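Local coordinates for apical membrane antigen 1-like protein, soluble form (Toxoplasma gondii, PDB 3ZLE) that may take part in host cell invasion by the parasite's sporozoites, as a member of the apicomplexan AMA1 family, at residues K242-S247 / I316-D321; P264-D269 / G300-N305. One frame throughout, in Å; residues are numbered along the deposited sequence.

Interaction 1: residues K242-S247 / I316-D321; sequences KTSVQS and ICAIFD
Segments 242-247 and 316-321 meet antiparallel about the Q246-I319 pair, with the carbonyl O of I319 taking the N of V245 at 2.7 Å and, weakly, the N of Q246, while I319 N returns a bond to Q246 O at 2.8 Å. Beside that pair, the CA of S247 gives a CA-H...O contact to C317 O. Q246 and I319 then lie side by side and point the same way: I319 CD1 rests against the amide carbon, 3.7 Å from Q246 CD. Q246 CG sits between its own N and carbonyl carbon (chi1 75°) and the chain is extended from there; NE2 at its end reaches a water that in turn donates to C317 O. On the other face, S247 CB packs on I316 CG2 and A318 CB. S244 sets its CB 3.3 Å from I319 O, and its OG, hydrogen-bonded to D240 O, passes A318 CB and F320 CB. A second water accepts from D321 N and donates to T243 O. Two residues, V245 and Q246, facing the single I319 make a classic beta bulge, here at the start of an outermost strand of a four-stranded antiparallel sheet.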
loop_
_atom_site.group_PDB
_atom_site.type_symbol
_atom_site.label_atom_id
_atom_site.label_comp_id
_atom_site.label_asym_id
_atom_site.label_seq_id
_atom_site.Cartn_x
_atom_site.Cartn_y
_atom_site.Cartn_z
ATOM N N LYS A 242 -0.810 11.666 21.831
ATOM C CA LYS A 242 -2.017 11.413 22.609
ATOM C C LYS A 242 -2.917 10.357 21.969
ATOM O O LYS A 242 -3.476 9.507 22.654
ATOM C CB LYS A 242 -2.802 12.713 22.834
ATOM C CG LYS A 242 -2.316 13.561 24.010
ATOM C CD LYS A 242 -1.933 12.716 25.233
ATOM C CE LYS A 242 -2.996 11.672 25.598
ATOM N NZ LYS A 242 -4.371 12.238 25.736
ATOM N N THR A 243 -3.018 10.397 20.642
ATOM C CA THR A 243 -4.096 9.725 19.927
ATOM C C THR A 243 -3.517 8.737 18.918
ATOM O O THR A 243 -4.116 8.469 17.877
ATOM C CB THR A 243 -4.933 10.746 19.155
ATOM O OG1 THR A 243 -4.060 11.742 18.596
ATOM C CG2 THR A 243 -5.929 11.438 20.070
ATOM N N SER A 244 -2.346 8.198 19.217
ATOM C CA SER A 244 -1.711 7.297 18.295
ATOM C C SER A 244 -1.391 5.939 18.883
ATOM O O SER A 244 -1.419 5.740 20.079
ATOM C CB SER A 244 -0.477 7.961 17.661
ATOM O OG SER A 244 -0.896 9.095 16.879
ATOM N N VAL A 245 -1.147 4.991 18.006
ATOM C CA VAL A 245 -0.904 3.618 18.377
ATOM C C VAL A 245 0.599 3.445 18.680
ATOM O O VAL A 245 0.994 2.640 19.538
ATOM C CB VAL A 245 -1.365 2.708 17.211
ATOM C CG1 VAL A 245 -0.275 1.750 16.743
ATOM C CG2 VAL A 245 -2.684 2.015 17.543
ATOM N N GLN A 246 1.433 4.249 18.020
ATOM C CA GLN A 246 2.842 4.375 18.425
ATOM C C GLN A 246 3.352 5.692 17.900
ATOM O O GLN A 246 2.799 6.241 16.981
ATOM C CB GLN A 246 3.680 3.221 17.892
ATOM C CG GLN A 246 3.997 3.317 16.402
ATOM C CD GLN A 246 4.939 2.224 15.918
ATOM O OE1 GLN A 246 4.534 1.080 15.723
ATOM N NE2 GLN A 246 6.160 2.611 15.579
ATOM N N SER A 247 4.362 6.236 18.555
ATOM C CA SER A 247 4.875 7.539 18.209
ATOM C C SER A 247 6.299 7.619 18.688
ATOM O O SER A 247 6.636 8.439 19.511
ATOM C CB SER A 247 4.052 8.651 18.859
ATOM O OG SER A 247 3.779 8.372 20.225
ATOM N N ILE A 316 9.143 12.844 15.211
ATOM C CA ILE A 316 8.267 11.768 15.671
ATOM C C ILE A 316 7.544 11.150 14.449
ATOM O O ILE A 316 7.047 11.873 13.610
ATOM C CB ILE A 316 7.216 12.382 16.633
ATOM C CG1 ILE A 316 7.915 13.083 17.805
ATOM C CG2 ILE A 316 6.241 11.342 17.156
ATOM C CD1 ILE A 316 8.992 12.241 18.484
ATOM N N CYS A 317 7.483 9.819 14.382
ATOM C CA CYS A 317 6.537 9.106 13.514
ATOM C C CYS A 317 5.342 8.622 14.333
ATOM O O CYS A 317 5.445 7.626 15.069
ATOM C CB CYS A 317 7.209 7.899 12.932
ATOM S SG CYS A 317 6.292 7.111 11.607
ATOM N N ALA A 318 4.242 9.356 14.273
ATOM C CA ALA A 318 3.038 9.031 15.072
ATOM C C ALA A 318 2.051 8.270 14.216
ATOM O O ALA A 318 1.339 8.857 13.384
ATOM C CB ALA A 318 2.383 10.294 15.615
ATOM N N ILE A 319 2.009 6.967 14.419
ATOM C CA ILE A 319 1.158 6.104 13.634
ATOM C C ILE A 319 -0.204 5.897 14.295
ATOM O O ILE A 319 -0.304 5.535 15.458
ATOM C CB ILE A 319 1.819 4.767 13.461
ATOM C CG1 ILE A 319 3.030 4.900 12.532
ATOM C CG2 ILE A 319 0.809 3.712 13.051
ATOM C CD1 ILE A 319 3.996 3.740 12.650
ATOM N N PHE A 320 -1.262 6.098 13.544
ATOM C CA PHE A 320 -2.572 6.052 14.169
ATOM C C PHE A 320 -3.527 5.217 13.354
ATOM O O PHE A 320 -3.243 4.883 12.205
ATOM C CB PHE A 320 -3.117 7.455 14.398
ATOM C CG PHE A 320 -3.344 8.239 13.119
ATOM C CD1 PHE A 320 -2.298 8.961 12.526
ATOM C CD2 PHE A 320 -4.622 8.341 12.567
ATOM C CE1 PHE A 320 -2.517 9.746 11.418
ATOM C CE2 PHE A 320 -4.839 9.071 11.406
ATOM C CZ PHE A 320 -3.775 9.755 10.815
ATOM N N ASP A 321 -4.687 4.934 13.927
ATOM C CA ASP A 321 -5.617 4.004 13.297
ATOM C C ASP A 321 -7.021 4.529 13.164
ATOM O O ASP A 321 -7.940 3.743 12.981
ATOM C CB ASP A 321 -5.647 2.672 14.049
ATOM C CG ASP A 321 -6.283 2.789 15.421
ATOM O OD1 ASP A 321 -6.730 3.885 15.802
ATOM O OD2 ASP A 321 -6.257 1.790 16.148
HETATM O O HOH W 1 -4.665 5.542 16.728
HETATM O O HOH W 2 6.772 5.507 15.622
#

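Interaction 2: residues P264-D269 / G300-N305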
loop_
_atom_site.group_PDB
_atom_site.type_symbol
_atom_site.label_atom_id
_atom_site.label_comp_id
_atom_site.label_asym_id
_atom_site.label_seq_id
_atom_site.Cartn_x
_atom_site.Cartn_y
_atom_site.Cartn_z
ATOM N N PRO A 264 3.113 -3.361 13.322
ATOM C CA PRO A 264 2.443 -4.615 13.653
ATOM C C PRO A 264 0.912 -4.496 13.633
ATOM O O PRO A 264 0.209 -5.524 13.539
ATOM C CB PRO A 264 2.964 -4.942 15.062
ATOM C CG PRO A 264 3.477 -3.634 15.607
ATOM C CD PRO A 264 3.971 -2.871 14.413
ATOM N N LEU A 265 0.396 -3.264 13.667
ATOM C CA LEU A 265 -1.070 -3.046 13.609
ATOM C C LEU A 265 -1.627 -2.556 12.277
ATOM O O LEU A 265 -2.755 -2.136 12.219
ATOM C CB LEU A 265 -1.524 -2.085 14.701
ATOM C CG LEU A 265 -1.510 -2.574 16.153
ATOM C CD1 LEU A 265 -1.878 -1.472 17.124
ATOM C CD2 LEU A 265 -2.362 -3.796 16.376
ATOM N N VAL A 266 -0.837 -2.561 11.216
ATOM C CA VAL A 266 -1.336 -2.079 9.932
ATOM C C VAL A 266 -2.431 -3.024 9.451
ATOM O O VAL A 266 -2.373 -4.221 9.742
ATOM C CB VAL A 266 -0.192 -2.040 8.892
ATOM C CG1 VAL A 266 0.350 -3.460 8.645
ATOM C CG2 VAL A 266 -0.677 -1.409 7.594
ATOM N N ALA A 267 -3.430 -2.517 8.724
ATOM C CA ALA A 267 -4.423 -3.420 8.113
ATOM C C ALA A 267 -3.684 -4.540 7.390
ATOM O O ALA A 267 -2.857 -4.282 6.532
ATOM C CB ALA A 267 -5.322 -2.675 7.123
ATOM N N SER A 268 -3.982 -5.782 7.755
ATOM C CA SER A 268 -3.310 -6.908 7.179
ATOM C C SER A 268 -4.207 -8.134 7.273
ATOM O O SER A 268 -4.955 -8.294 8.244
ATOM C CB SER A 268 -1.974 -7.159 7.896
ATOM O OG SER A 268 -1.235 -8.138 7.213
ATOM N N ASP A 269 -4.168 -8.966 6.249
ATOM C CA ASP A 269 -5.003 -10.178 6.205
ATOM C C ASP A 269 -4.214 -11.459 6.493
ATOM O O ASP A 269 -4.649 -12.559 6.116
ATOM C CB ASP A 269 -5.635 -10.313 4.842
ATOM C CG ASP A 269 -6.437 -9.106 4.450
ATOM O OD1 ASP A 269 -6.834 -8.299 5.353
ATOM O OD2 ASP A 269 -6.656 -8.952 3.223
ATOM N N GLY A 300 -7.178 -0.437 10.176
ATOM C CA GLY A 300 -5.964 -0.667 10.967
ATOM C C GLY A 300 -5.129 0.603 11.113
ATOM O O GLY A 300 -5.573 1.679 10.757
ATOM N N ALA A 301 -3.890 0.459 11.579
ATOM C CA ALA A 301 -3.039 1.616 11.839
ATOM C C ALA A 301 -2.290 1.920 10.549
ATOM O O ALA A 301 -1.233 1.351 10.312
ATOM C CB ALA A 301 -2.057 1.294 12.959
ATOM N N ASN A 302 -2.924 2.667 9.652
ATOM C CA ASN A 302 -2.473 2.725 8.262
ATOM C C ASN A 302 -1.907 4.119 7.920
ATOM O O ASN A 302 -1.413 4.326 6.807
ATOM C CB ASN A 302 -3.637 2.462 7.278
ATOM C CG ASN A 302 -4.413 1.220 7.592
ATOM O OD1 ASN A 302 -3.836 0.157 7.874
ATOM N ND2 ASN A 302 -5.719 1.285 7.363
ATOM N N TRP A 303 -2.147 5.085 8.803
ATOM C CA TRP A 303 -1.705 6.463 8.615
ATOM C C TRP A 303 -0.592 6.821 9.589
ATOM O O TRP A 303 -0.562 6.301 10.685
ATOM C CB TRP A 303 -2.853 7.414 8.826
ATOM C CG TRP A 303 -4.121 7.072 8.015
ATOM C CD1 TRP A 303 -4.526 7.663 6.855
ATOM C CD2 TRP A 303 -5.188 6.170 8.407
ATOM N NE1 TRP A 303 -5.737 7.113 6.442
ATOM C CE2 TRP A 303 -6.152 6.191 7.374
ATOM C CE3 TRP A 303 -5.355 5.263 9.464
ATOM C CZ2 TRP A 303 -7.313 5.375 7.397
ATOM C CZ3 TRP A 303 -6.485 4.443 9.477
ATOM C CH2 TRP A 303 -7.470 4.538 8.462
ATOM N N ALA A 304 0.348 7.683 9.148
ATOM C CA ALA A 304 1.418 8.167 9.986
ATOM C C ALA A 304 1.608 9.668 9.821
ATOM O O ALA A 304 1.632 10.177 8.710
ATOM C CB ALA A 304 2.735 7.437 9.679
ATOM N N ASN A 305 1.708 10.382 10.946
ATOM C CA ASN A 305 2.110 11.772 10.927
ATOM C C ASN A 305 3.577 11.905 11.261
ATOM O O ASN A 305 4.035 11.414 12.315
ATOM C CB ASN A 305 1.273 12.563 11.919
ATOM C CG ASN A 305 -0.045 12.976 11.338
ATOM O OD1 ASN A 305 -0.210 13.014 10.103
ATOM N ND2 ASN A 305 -0.984 13.312 12.195
#
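G300 brings its CA to 3.7 Å from L265 O and 3.9 Å from A267 N, with no side chain between the two backbones. Having none, it lets them come this near, and its extended backbone (phi 161°, psi -167°) is one that only glycine readily adopts. A301 follows with the first hydrogen bond: its N donates to L265 O at 2.9 Å, almost straight at the hydrogen, though the donor stands about 40° out of the carbonyl plane. The methyl of A301 packs on L265, CB to CB 3.8 Å, and its carbonyl O takes a CA-H...O contact from V266 as well as a hydrogen bond from N263 ND2. N302 supplies the one side-chain bond. Its CG is anti to its own carbonyl carbon, beside the backbone N, and OD1 accepts from A267 N at 2.8 Å, with the N-H coming in nearly in line with the side-chain C=O. The same oxygen lies 3.3 Å from A267 CB and 3.5 Å from V266 CG2, so it is flanked by carbon while it is bonded; the V266 and N302 side chains cross at about a right angle. ND2 is turned to G298 O, which fixes the rotation of the buried amide, and N302 CB lies over one face of the W303 indole. A301 centres an inverse gamma turn, and N302 with W303 opposite F320 forms a classic beta bulge where strand 303-308 begins.

In the fold
Interaction 1 and interaction 2 have centres about 11 Å apart and meet on one four-stranded antiparallel sheet, ordered 246-249, 315-320, 303-308, 333-337. Along the chain the two segments of interaction 2 fall between those of interaction 1, so 264-269 and 300-305 are nested inside the loop that 242-247 and 316-321 close. Strands 303-308 and 315-320 are consecutive in the chain and neighbours in the sheet; probable hydrogen bonds join A318 N to N305 O and F320 N to W303 O, and D321 packs on G300 and A301. Interaction 1 thus adds an outermost strand, while interaction 2 ties the loop after helix 253-262 to the lead-in of an inner strand, all within the AMA1 ectodomain.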